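Local coordinates for Rubredoxin\:oxygen oxidoreductase (Desulfovibrio gigas, PDB 1E5D), which catalyses the four-electron reduction of one dioxygen molecule to two molecules of water, using a diiron centre and flavin mononucleotide, at residues G25-P30 with Y194-N199; R143-P148 with N164-Q169. All blocks are in the same frame, centred on the assembly; numbering follows the deposited sequence.

How the interactions relate
Both interactions lie in the beta-lactamase-like part of the chain, with centres about 12 Å apart and both in reach of the same FMN, which is hydrogen-bonded to residues of the second subunit. Along the sequence, 143-148 and 164-169 of interaction 2 fall between the two segments of interaction 1, 25-30 and 194-199. Residues of 194-199 join them: Ile197 CD1 packs on His146 ND1 at 3.5 Å, and Val198 CG1 meets Leu145 CD2 at 3.8 Å. Interaction 2 supplies ligands to the diiron centre, while interaction 1 walls the space beside it. The flavin held by one subunit thus lies beside the diiron centre of the other, consistent with electron transfer between them across the dimer.

Interaction 1 of 2, residues G25-P30 with Y194-N199. With FMN (flavin mononucleotide), chain F.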
ATOM      1  N   GLY A  25       6.957  -4.172  11.183  1.00 10.95           N
ATOM      2  CA  GLY A  25       6.951  -3.813   9.781  1.00 12.95           C
ATOM      3  C   GLY A  25       5.900  -4.493   8.949  1.00 17.37           C
ATOM      4  O   GLY A  25       5.635  -4.067   7.817  1.00 20.07           O
ATOM      5  N   TYR A  26       5.259  -5.561   9.437  1.00 20.04           N
ATOM      6  CA  TYR A  26       4.332  -6.243   8.517  1.00 19.43           C
ATOM      7  C   TYR A  26       2.890  -6.128   8.982  1.00 20.28           C
ATOM      8  O   TYR A  26       1.997  -6.100   8.132  1.00 35.74           O
ATOM      9  CB  TYR A  26       4.754  -7.701   8.310  1.00 10.89           C
ATOM     10  CG  TYR A  26       4.530  -8.641   9.471  1.00 17.42           C
ATOM     11  CD1 TYR A  26       5.489  -8.796  10.462  1.00 21.32           C
ATOM     12  CD2 TYR A  26       3.360  -9.386   9.596  1.00 20.11           C
ATOM     13  CE1 TYR A  26       5.290  -9.655  11.527  1.00 20.55           C
ATOM     14  CE2 TYR A  26       3.143 -10.246  10.654  1.00 18.34           C
ATOM     15  CZ  TYR A  26       4.121 -10.376  11.622  1.00 23.27           C
ATOM     16  OH  TYR A  26       3.938 -11.224  12.692  1.00 39.07           O
ATOM     17  N   THR A  27       2.635  -6.046  10.289  1.00 13.43           N
ATOM     18  CA  THR A  27       1.245  -5.989  10.745  1.00 14.94           C
ATOM     19  C   THR A  27       0.998  -4.916  11.791  1.00 19.72           C
ATOM     20  O   THR A  27       1.913  -4.220  12.225  1.00 18.32           O
ATOM     21  CB  THR A  27       0.831  -7.371  11.302  1.00 17.91           C
ATOM     22  OG1 THR A  27      -0.541  -7.345  11.719  1.00 11.75           O
ATOM     23  CG2 THR A  27       1.655  -7.729  12.526  1.00  6.25           C
ATOM     24  N   LEU A  28      -0.250  -4.756  12.233  1.00 19.44           N
ATOM     25  CA  LEU A  28      -0.548  -3.821  13.303  1.00 19.93           C
ATOM     26  C   LEU A  28      -0.763  -4.508  14.654  1.00 24.45           C
ATOM     27  O   LEU A  28      -1.326  -5.597  14.712  1.00 24.55           O
ATOM     28  CB  LEU A  28      -1.815  -3.018  13.019  1.00 18.24           C
ATOM     29  CG  LEU A  28      -1.818  -2.131  11.780  1.00 23.37           C
ATOM     30  CD1 LEU A  28      -3.132  -1.368  11.729  1.00 20.33           C
ATOM     31  CD2 LEU A  28      -0.627  -1.188  11.771  1.00 25.52           C
ATOM     32  N   SER A  29      -0.326  -3.827  15.703  1.00 23.84           N
ATOM     33  CA  SER A  29      -0.534  -4.244  17.081  1.00 18.57           C
ATOM     34  C   SER A  29      -1.279  -3.145  17.844  1.00 17.13           C
ATOM     35  O   SER A  29      -0.722  -2.408  18.641  1.00 19.13           O
ATOM     36  CB  SER A  29       0.796  -4.562  17.748  1.00 14.82           C
ATOM     37  OG  SER A  29       1.470  -3.379  18.127  1.00 18.65           O
ATOM     38  N   PRO A  30      -2.569  -3.063  17.548  1.00 15.38           N
ATOM     39  CA  PRO A  30      -3.410  -1.976  18.037  1.00 19.24           C
ATOM     40  C   PRO A  30      -3.481  -1.944  19.561  1.00 21.10           C
ATOM     41  O   PRO A  30      -3.809  -0.909  20.141  1.00 30.32           O
ATOM     42  CB  PRO A  30      -4.793  -2.287  17.473  1.00 16.20           C
ATOM     43  CG  PRO A  30      -4.641  -3.426  16.533  1.00 21.92           C
ATOM     44  CD  PRO A  30      -3.296  -4.039  16.718  1.00 20.15           C
ATOM     45  N   TYR A 194      -2.466 -15.056  14.801  1.00 11.44           N
ATOM     46  CA  TYR A 194      -2.340 -16.198  13.905  1.00 13.24           C
ATOM     47  C   TYR A 194      -2.489 -15.780  12.444  1.00  9.16           C
ATOM     48  O   TYR A 194      -1.674 -16.156  11.600  1.00 12.27           O
ATOM     49  CB  TYR A 194      -3.382 -17.297  14.202  1.00 17.78           C
ATOM     50  CG  TYR A 194      -3.096 -18.580  13.449  1.00 17.67           C
ATOM     51  CD1 TYR A 194      -2.264 -19.540  14.013  1.00 20.87           C
ATOM     52  CD2 TYR A 194      -3.630 -18.850  12.194  1.00 18.02           C
ATOM     53  CE1 TYR A 194      -1.985 -20.718  13.346  1.00 22.48           C
ATOM     54  CE2 TYR A 194      -3.356 -20.020  11.518  1.00 20.35           C
ATOM     55  CZ  TYR A 194      -2.531 -20.957  12.101  1.00 21.21           C
ATOM     56  OH  TYR A 194      -2.241 -22.133  11.446  1.00 28.53           O
ATOM     57  N   ALA A 195      -3.562 -15.052  12.162  1.00 11.12           N
ATOM     58  CA  ALA A 195      -3.932 -14.777  10.779  1.00 11.14           C
ATOM     59  C   ALA A 195      -2.833 -14.057  10.010  1.00 17.06           C
ATOM     60  O   ALA A 195      -2.698 -14.284   8.804  1.00 20.12           O
ATOM     61  CB  ALA A 195      -5.227 -13.968  10.727  1.00  0.00           C
ATOM     62  N   ASN A 196      -2.073 -13.211  10.704  1.00 13.53           N
ATOM     63  CA  ASN A 196      -1.069 -12.401  10.013  1.00  9.84           C
ATOM     64  C   ASN A 196       0.354 -12.908  10.088  1.00 16.22           C
ATOM     65  O   ASN A 196       1.233 -12.269   9.494  1.00 15.89           O
ATOM     66  CB  ASN A 196      -1.130 -10.965  10.565  1.00  4.63           C
ATOM     67  CG  ASN A 196      -2.378 -10.304   9.990  1.00  9.25           C
ATOM     68  OD1 ASN A 196      -2.361  -9.863   8.840  1.00 21.54           O
ATOM     69  ND2 ASN A 196      -3.424 -10.276  10.803  1.00  8.70           N
ATOM     70  N   ILE A 197       0.642 -14.022  10.766  1.00 19.11           N
ATOM     71  CA  ILE A 197       2.014 -14.522  10.664  1.00 20.50           C
ATOM     72  C   ILE A 197       2.119 -16.038  10.555  1.00 18.93           C
ATOM     73  O   ILE A 197       3.007 -16.542   9.863  1.00 23.47           O
ATOM     74  CB  ILE A 197       2.866 -14.064  11.861  1.00 23.30           C
ATOM     75  CG1 ILE A 197       4.280 -14.652  11.835  1.00 24.89           C
ATOM     76  CG2 ILE A 197       2.157 -14.357  13.162  1.00 26.82           C
ATOM     77  CD1 ILE A 197       5.364 -13.595  11.902  1.00 35.56           C
ATOM     78  N   VAL A 198       1.251 -16.797  11.212  1.00 15.94           N
ATOM     79  CA  VAL A 198       1.364 -18.252  11.160  1.00 13.86           C
ATOM     80  C   VAL A 198       0.530 -18.870  10.043  1.00 17.30           C
ATOM     81  O   VAL A 198       0.808 -20.000   9.633  1.00 18.54           O
ATOM     82  CB  VAL A 198       0.933 -18.894  12.495  1.00 13.35           C
ATOM     83  CG1 VAL A 198       1.231 -20.382  12.488  1.00 16.19           C
ATOM     84  CG2 VAL A 198       1.640 -18.228  13.664  1.00 18.02           C
ATOM     85  N   ASN A 199      -0.482 -18.180   9.542  1.00 16.01           N
ATOM     86  CA  ASN A 199      -1.426 -18.738   8.593  1.00 16.93           C
ATOM     87  C   ASN A 199      -0.822 -19.499   7.427  1.00 16.84           C
ATOM     88  O   ASN A 199      -1.290 -20.595   7.090  1.00 19.60           O
ATOM     89  CB  ASN A 199      -2.313 -17.630   8.002  1.00 17.76           C
ATOM     90  CG  ASN A 199      -3.657 -18.234   7.623  1.00 19.25           C
ATOM     91  OD1 ASN A 199      -4.518 -18.416   8.483  1.00 18.17           O
ATOM     92  ND2 ASN A 199      -3.803 -18.542   6.340  1.00  9.59           N
TER
HETATM   93  N1  FMN F 403      12.408 -15.336   4.796  1.00 14.84           N
HETATM   94  C2  FMN F 403      12.343 -15.875   3.584  1.00 15.08           C
HETATM   95  O2  FMN F 403      13.324 -16.242   2.998  1.00 23.10           O
HETATM   96  N3  FMN F 403      11.104 -16.312   3.053  1.00  9.92           N
HETATM   97  C4  FMN F 403       9.911 -15.955   3.641  1.00  8.95           C
HETATM   98  O4  FMN F 403       8.900 -16.194   3.015  1.00 18.51           O
HETATM   99  C4A FMN F 403       9.993 -15.041   4.771  1.00  6.79           C
HETATM  100  N5  FMN F 403       8.875 -14.704   5.458  1.00 12.64           N
HETATM  101  C5A FMN F 403       9.014 -13.908   6.557  1.00  9.81           C
HETATM  102  C6  FMN F 403       7.852 -13.289   7.080  1.00 11.84           C
HETATM  103  C7  FMN F 403       7.910 -12.628   8.287  1.00  7.83           C
HETATM  104  C7M FMN F 403       6.657 -12.140   8.966  1.00  7.80           C
HETATM  105  C8  FMN F 403       9.182 -12.258   8.839  1.00 10.23           C
HETATM  106  C8M FMN F 403       9.272 -11.580  10.183  1.00  6.57           C
HETATM  107  C9  FMN F 403      10.349 -12.787   8.275  1.00  7.58           C
HETATM  108  C9A FMN F 403      10.268 -13.484   7.066  1.00  8.97           C
HETATM  109  N10 FMN F 403      11.430 -13.954   6.383  1.00 15.26           N
HETATM  110  C10 FMN F 403      11.320 -14.663   5.256  1.00  8.88           C
HETATM  111  C1' FMN F 403      12.759 -13.633   6.961  1.00  7.21           C
HETATM  112  C2' FMN F 403      13.239 -12.222   6.552  1.00  9.80           C
HETATM  113  O2' FMN F 403      13.352 -12.185   5.131  1.00 13.13           O
HETATM  114  C3' FMN F 403      14.615 -12.012   7.158  1.00  7.99           C
HETATM  115  O3' FMN F 403      14.445 -11.847   8.567  1.00 14.14           O
HETATM  116  C4' FMN F 403      15.244 -10.721   6.606  1.00 13.56           C
HETATM  117  O4' FMN F 403      16.579 -10.558   7.107  1.00 23.44           O
HETATM  118  C5' FMN F 403      14.380  -9.564   7.089  1.00  8.33           C
HETATM  119  O5' FMN F 403      14.945  -8.252   6.449  1.00 17.66           O
HETATM  120  P   FMN F 403      14.672  -6.884   7.033  1.00 17.19           P
HETATM  121  O1P FMN F 403      15.116  -5.908   5.937  1.00 10.34           O
HETATM  122  O2P FMN F 403      13.383  -6.764   7.538  1.00 12.02           O
HETATM  123  O3P FMN F 403      15.563  -6.661   8.168  1.00 13.97           O
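The chain at 25-30, with its short strand 27-28, passes residues 194-199 of the helical segment, with Thr27 and Asn196 closest, their CA atoms 6.9 Å apart. No hydrogen bond links the two segments, and the contact is made by the Tyr26 ring and the Thr27 hydroxyl. Tyr26 CG sits between the backbone N and the carbonyl carbon (chi1 72°), which sends the ring across to Asn196 and Ile197. Its edge meets the backbone of Asn196, with CE2 3.0 Å from Asn196 O, near the ring plane. Farther out, the Ile197 side chain crosses that of Tyr26 at about a right angle and brings CD1 to 3.5 Å from Tyr26 CZ. Both residues line the dioxygen pocket and touch the flavin. The methyl C7M of FMN lies over the centre of one Tyr26 face, 3.8 Å above the plane, and Thr27 CG2 covers the opposite face nearer the rim. Tyr26 and Thr27 also form a classic beta bulge opposite Phe23. Thr27 OG1 rests 3.8 Å from Asn196 CB, while the amide of Asn196 turns to other partners: OD1 is hydrogen-bonded to Tyr328 OH, and ND2 to Glu192 O and Ser295 O.

Interaction 2 of 2, residues R143-P148 with N164-Q169; sequences RMLHWP and NDIFGQ. With FEO (mu-oxo-diiron), chain D; FMN (flavin mononucleotide), chain F.
The diiron centre of the beta-lactamase-like fold draws together two loops here, one between strands 136-141 and 151-155 and the other following strand 160-164. His146 and Asp165 meet on one iron: His146 NE2 binds FE2 at 2.1 Å and Asp165 OD2 binds it at 1.9 Å. The 2.8 Å between NE2 and OD2 therefore reflects a shared metal and is not a hydrogen bond. Asp165 OD1 goes on to FE1, at 2.0 Å, which makes the carboxylate a bridge between the irons alongside the oxo group. Its plane is turned 27° from that of the imidazole, and it lies at the edge of that ring. His146 follows a cis peptide bond, and a chi1 of 62°, with CG tucked over the backbone between N and C, turns its NE2 to the metal.

A water links the two loops, accepting from His146 N and donating to Asn164 OD1 at 2.6 Å. Asn164 OD1 also receives the N-H of Asp165, from above its carbonyl plane, so Asn164 probably helps to position the bridging ligand from the second shell. Beside this, Leu145 CB packs on Ile166 CD1 at 4.0 Å. The type II turn from Asp165 to Gly168 is closed by Gly168 N bonding to Asp165 O.

On the flavin side, the edge of Trp147 approaches the isoalloxazine, NE1 lying 3.2 Å from FMN C9. His79 and Glu81 on FE2, with Asp83 and His226 on FE1, complete the protein ligands: a site rich in histidine and carboxylate, with a bridging aspartate, as in the flavodiiron proteins, on a metallo-beta-lactamase-like fold.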
ATOM      1  N   ARG A 143       9.532 -26.344  13.184  1.00 25.40           N
ATOM      2  CA  ARG A 143       9.959 -25.655  11.974  1.00 27.19           C
ATOM      3  C   ARG A 143       8.763 -25.014  11.262  1.00 26.25           C
ATOM      4  O   ARG A 143       7.682 -25.601  11.266  1.00 29.27           O
ATOM      5  CB  ARG A 143      10.708 -26.591  11.027  1.00 33.88           C
ATOM      6  CG  ARG A 143      11.499 -27.687  11.715  1.00 52.88           C
ATOM      7  CD  ARG A 143      12.998 -27.585  11.525  1.00 60.31           C
ATOM      8  NE  ARG A 143      13.535 -28.542  10.575  1.00 69.20           N
ATOM      9  CZ  ARG A 143      14.487 -29.448  10.709  1.00 71.46           C
ATOM     10  NH1 ARG A 143      15.151 -29.631  11.843  1.00 71.16           N
ATOM     11  NH2 ARG A 143      14.803 -30.218   9.667  1.00 66.77           N
ATOM     12  N   MET A 144       9.003 -23.845  10.689  1.00 21.36           N
ATOM     13  CA  MET A 144       8.081 -22.979   9.984  1.00 17.94           C
ATOM     14  C   MET A 144       6.900 -22.543  10.852  1.00 18.81           C
ATOM     15  O   MET A 144       5.812 -22.272  10.354  1.00 28.80           O
ATOM     16  CB  MET A 144       7.545 -23.643   8.709  1.00 15.61           C
ATOM     17  CG  MET A 144       8.660 -23.984   7.724  1.00 14.31           C
ATOM     18  SD  MET A 144      10.022 -22.807   7.791  1.00 38.02           S
ATOM     19  CE  MET A 144       9.215 -21.338   7.157  1.00 50.15           C
ATOM     20  N   LEU A 145       7.135 -22.478  12.154  1.00 20.32           N
ATOM     21  CA  LEU A 145       6.162 -21.922  13.085  1.00 21.30           C
ATOM     22  C   LEU A 145       6.814 -20.842  13.945  1.00 25.54           C
ATOM     23  O   LEU A 145       7.006 -21.073  15.143  1.00 23.51           O
ATOM     24  CB  LEU A 145       5.575 -23.003  13.982  1.00 18.33           C
ATOM     25  CG  LEU A 145       4.684 -24.051  13.318  1.00 30.72           C
ATOM     26  CD1 LEU A 145       4.049 -24.942  14.378  1.00 37.91           C
ATOM     27  CD2 LEU A 145       3.603 -23.403  12.468  1.00 31.10           C
ATOM     28  N   HIS A 146       7.156 -19.703  13.365  1.00 22.74           N
ATOM     29  CA  HIS A 146       6.909 -19.370  11.974  1.00 17.21           C
ATOM     30  C   HIS A 146       8.190 -19.241  11.167  1.00 16.60           C
ATOM     31  O   HIS A 146       8.162 -18.837  10.007  1.00 21.61           O
ATOM     32  CB  HIS A 146       6.148 -18.040  11.905  1.00 13.69           C
ATOM     33  CG  HIS A 146       6.976 -16.944  12.509  1.00 15.26           C
ATOM     34  ND1 HIS A 146       7.758 -16.086  11.776  1.00 13.28           N
ATOM     35  CD2 HIS A 146       7.136 -16.589  13.801  1.00 19.92           C
ATOM     36  CE1 HIS A 146       8.362 -15.239  12.593  1.00 21.50           C
ATOM     37  NE2 HIS A 146       8.002 -15.523  13.832  1.00 24.12           N
ATOM     38  N   TRP A 147       9.329 -19.579  11.753  1.00 23.80           N
ATOM     39  CA  TRP A 147      10.600 -19.633  11.034  1.00 25.13           C
ATOM     40  C   TRP A 147      11.176 -21.049  11.099  1.00 25.52           C
ATOM     41  O   TRP A 147      10.773 -21.868  11.925  1.00 32.60           O
ATOM     42  CB  TRP A 147      11.607 -18.650  11.614  1.00 21.77           C
ATOM     43  CG  TRP A 147      11.516 -17.239  11.148  1.00 23.90           C
ATOM     44  CD1 TRP A 147      10.512 -16.650  10.434  1.00 24.81           C
ATOM     45  CD2 TRP A 147      12.499 -16.216  11.377  1.00 18.73           C
ATOM     46  NE1 TRP A 147      10.803 -15.324  10.200  1.00 24.91           N
ATOM     47  CE2 TRP A 147      12.019 -15.034  10.771  1.00 23.87           C
ATOM     48  CE3 TRP A 147      13.729 -16.187  12.034  1.00 10.28           C
ATOM     49  CZ2 TRP A 147      12.740 -13.841  10.809  1.00 17.42           C
ATOM     50  CZ3 TRP A 147      14.446 -15.007  12.072  1.00 15.29           C
ATOM     51  CH2 TRP A 147      13.943 -13.850  11.460  1.00 16.80           C
ATOM     52  N   PRO A 148      12.131 -21.384  10.242  1.00 23.77           N
ATOM     53  CA  PRO A 148      12.742 -22.711  10.314  1.00 23.60           C
ATOM     54  C   PRO A 148      13.369 -23.016  11.672  1.00 22.62           C
ATOM     55  O   PRO A 148      13.385 -24.188  12.046  1.00 34.03           O
ATOM     56  CB  PRO A 148      13.859 -22.655   9.270  1.00 16.98           C
ATOM     57  CG  PRO A 148      13.500 -21.533   8.364  1.00 18.05           C
ATOM     58  CD  PRO A 148      12.679 -20.561   9.155  1.00 19.02           C
ATOM     59  N   ASN A 164       7.734 -19.790  22.370  1.00 20.41           N
ATOM     60  CA  ASN A 164       8.148 -18.689  21.496  1.00 12.71           C
ATOM     61  C   ASN A 164       6.920 -17.960  20.950  1.00 11.53           C
ATOM     62  O   ASN A 164       6.030 -17.621  21.735  1.00 13.96           O
ATOM     63  CB  ASN A 164       9.120 -19.140  20.428  1.00 14.33           C
ATOM     64  CG  ASN A 164       8.731 -19.884  19.190  1.00 25.15           C
ATOM     65  OD1 ASN A 164       8.224 -19.261  18.244  1.00 35.11           O
ATOM     66  ND2 ASN A 164       8.953 -21.190  19.140  1.00 25.58           N
ATOM     67  N   ASP A 165       6.856 -17.621  19.675  1.00  9.04           N
ATOM     68  CA  ASP A 165       5.746 -16.847  19.148  1.00 10.83           C
ATOM     69  C   ASP A 165       4.437 -17.623  19.144  1.00 17.79           C
ATOM     70  O   ASP A 165       3.350 -17.050  19.132  1.00 18.76           O
ATOM     71  CB  ASP A 165       6.069 -16.405  17.715  1.00  8.85           C
ATOM     72  CG  ASP A 165       7.093 -15.296  17.639  1.00 14.45           C
ATOM     73  OD1 ASP A 165       7.117 -14.425  18.534  1.00 21.92           O
ATOM     74  OD2 ASP A 165       7.893 -15.286  16.670  1.00 15.48           O
ATOM     75  N   ILE A 166       4.501 -18.952  19.127  1.00 20.68           N
ATOM     76  CA  ILE A 166       3.284 -19.761  19.053  1.00 21.22           C
ATOM     77  C   ILE A 166       2.387 -19.497  20.255  1.00 20.51           C
ATOM     78  O   ILE A 166       2.843 -19.540  21.404  1.00 23.72           O
ATOM     79  CB  ILE A 166       3.660 -21.255  18.958  1.00 18.58           C
ATOM     80  CG1 ILE A 166       4.717 -21.512  17.877  1.00 17.40           C
ATOM     81  CG2 ILE A 166       2.456 -22.159  18.761  1.00  7.18           C
ATOM     82  CD1 ILE A 166       5.385 -22.865  17.987  1.00 21.29           C
ATOM     83  N   PHE A 167       1.119 -19.230  19.966  1.00 12.66           N
ATOM     84  CA  PHE A 167       0.098 -18.967  20.972  1.00 16.35           C
ATOM     85  C   PHE A 167       0.214 -17.529  21.467  1.00 22.95           C
ATOM     86  O   PHE A 167      -0.550 -17.079  22.320  1.00 21.90           O
ATOM     87  CB  PHE A 167       0.181 -19.931  22.164  1.00 14.26           C
ATOM     88  CG  PHE A 167       0.009 -21.380  21.725  1.00 21.67           C
ATOM     89  CD1 PHE A 167      -1.162 -21.773  21.092  1.00 24.90           C
ATOM     90  CD2 PHE A 167       1.003 -22.316  21.945  1.00 22.78           C
ATOM     91  CE1 PHE A 167      -1.337 -23.081  20.679  1.00 24.32           C
ATOM     92  CE2 PHE A 167       0.834 -23.623  21.530  1.00 25.10           C
ATOM     93  CZ  PHE A 167      -0.334 -24.005  20.898  1.00 23.12           C
ATOM     94  N   GLY A 168       1.197 -16.825  20.907  1.00 22.48           N
ATOM     95  CA  GLY A 168       1.419 -15.441  21.274  1.00 13.63           C
ATOM     96  C   GLY A 168       0.243 -14.577  20.874  1.00 11.56           C
ATOM     97  O   GLY A 168      -0.529 -14.833  19.957  1.00 12.82           O
ATOM     98  N   GLN A 169       0.068 -13.471  21.587  1.00  9.08           N
ATOM     99  CA  GLN A 169      -0.944 -12.520  21.150  1.00 10.16           C
ATOM    100  C   GLN A 169      -0.382 -11.130  21.418  1.00 18.51           C
ATOM    101  O   GLN A 169       0.323 -10.942  22.407  1.00 18.88           O
ATOM    102  CB  GLN A 169      -2.278 -12.715  21.852  1.00  9.56           C
ATOM    103  CG  GLN A 169      -2.444 -13.969  22.684  1.00  6.50           C
ATOM    104  CD  GLN A 169      -1.675 -13.897  23.988  1.00  9.55           C
ATOM    105  OE1 GLN A 169      -1.707 -12.914  24.722  1.00 17.19           O
ATOM    106  NE2 GLN A 169      -0.952 -14.966  24.294  1.00 15.00           N
TER
HETATM  107 FE1  FEO D 404       8.048 -12.632  18.161  1.00 11.81          FE
HETATM  108 FE2  FEO D 404       8.747 -14.236  15.291  1.00 15.50          FE
HETATM  109  O   FEO D 404       9.331 -12.883  16.998  1.00 24.07           O
HETATM  110  N1  FMN F 403      12.408 -15.336   4.796  1.00 14.84           N
HETATM  111  C2  FMN F 403      12.343 -15.875   3.584  1.00 15.08           C
HETATM  112  O2  FMN F 403      13.324 -16.242   2.998  1.00 23.10           O
HETATM  113  N3  FMN F 403      11.104 -16.312   3.053  1.00  9.92           N
HETATM  114  C4  FMN F 403       9.911 -15.955   3.641  1.00  8.95           C
HETATM  115  O4  FMN F 403       8.900 -16.194   3.015  1.00 18.51           O
HETATM  116  C4A FMN F 403       9.993 -15.041   4.771  1.00  6.79           C
HETATM  117  N5  FMN F 403       8.875 -14.704   5.458  1.00 12.64           N
HETATM  118  C5A FMN F 403       9.014 -13.908   6.557  1.00  9.81           C
HETATM  119  C6  FMN F 403       7.852 -13.289   7.080  1.00 11.84           C
HETATM  120  C7  FMN F 403       7.910 -12.628   8.287  1.00  7.83           C
HETATM  121  C7M FMN F 403       6.657 -12.140   8.966  1.00  7.80           C
HETATM  122  C8  FMN F 403       9.182 -12.258   8.839  1.00 10.23           C
HETATM  123  C8M FMN F 403       9.272 -11.580  10.183  1.00  6.57           C
HETATM  124  C9  FMN F 403      10.349 -12.787   8.275  1.00  7.58           C
HETATM  125  C9A FMN F 403      10.268 -13.484   7.066  1.00  8.97           C
HETATM  126  N10 FMN F 403      11.430 -13.954   6.383  1.00 15.26           N
HETATM  127  C10 FMN F 403      11.320 -14.663   5.256  1.00  8.88           C
HETATM  128  C1' FMN F 403      12.759 -13.633   6.961  1.00  7.21           C
HETATM  129  C2' FMN F 403      13.239 -12.222   6.552  1.00  9.80           C
HETATM  130  O2' FMN F 403      13.352 -12.185   5.131  1.00 13.13           O
HETATM  131  C3' FMN F 403      14.615 -12.012   7.158  1.00  7.99           C
HETATM  132  O3' FMN F 403      14.445 -11.847   8.567  1.00 14.14           O
HETATM  133  C4' FMN F 403      15.244 -10.721   6.606  1.00 13.56           C
HETATM  134  O4' FMN F 403      16.579 -10.558   7.107  1.00 23.44           O
HETATM  135  C5' FMN F 403      14.380  -9.564   7.089  1.00  8.33           C
HETATM  136  O5' FMN F 403      14.945  -8.252   6.449  1.00 17.66           O
HETATM  137  P   FMN F 403      14.672  -6.884   7.033  1.00 17.19           P
HETATM  138  O1P FMN F 403      15.116  -5.908   5.937  1.00 10.34           O
HETATM  139  O2P FMN F 403      13.383  -6.764   7.538  1.00 12.02           O
HETATM  140  O3P FMN F 403      15.563  -6.661   8.168  1.00 13.97           O
HETATM  141  O   HOH W   1       8.785 -18.669  15.785  1.00 12.55           O
HETATM  142  O   HOH W   2       9.668 -13.191  19.887  1.00 23.72           O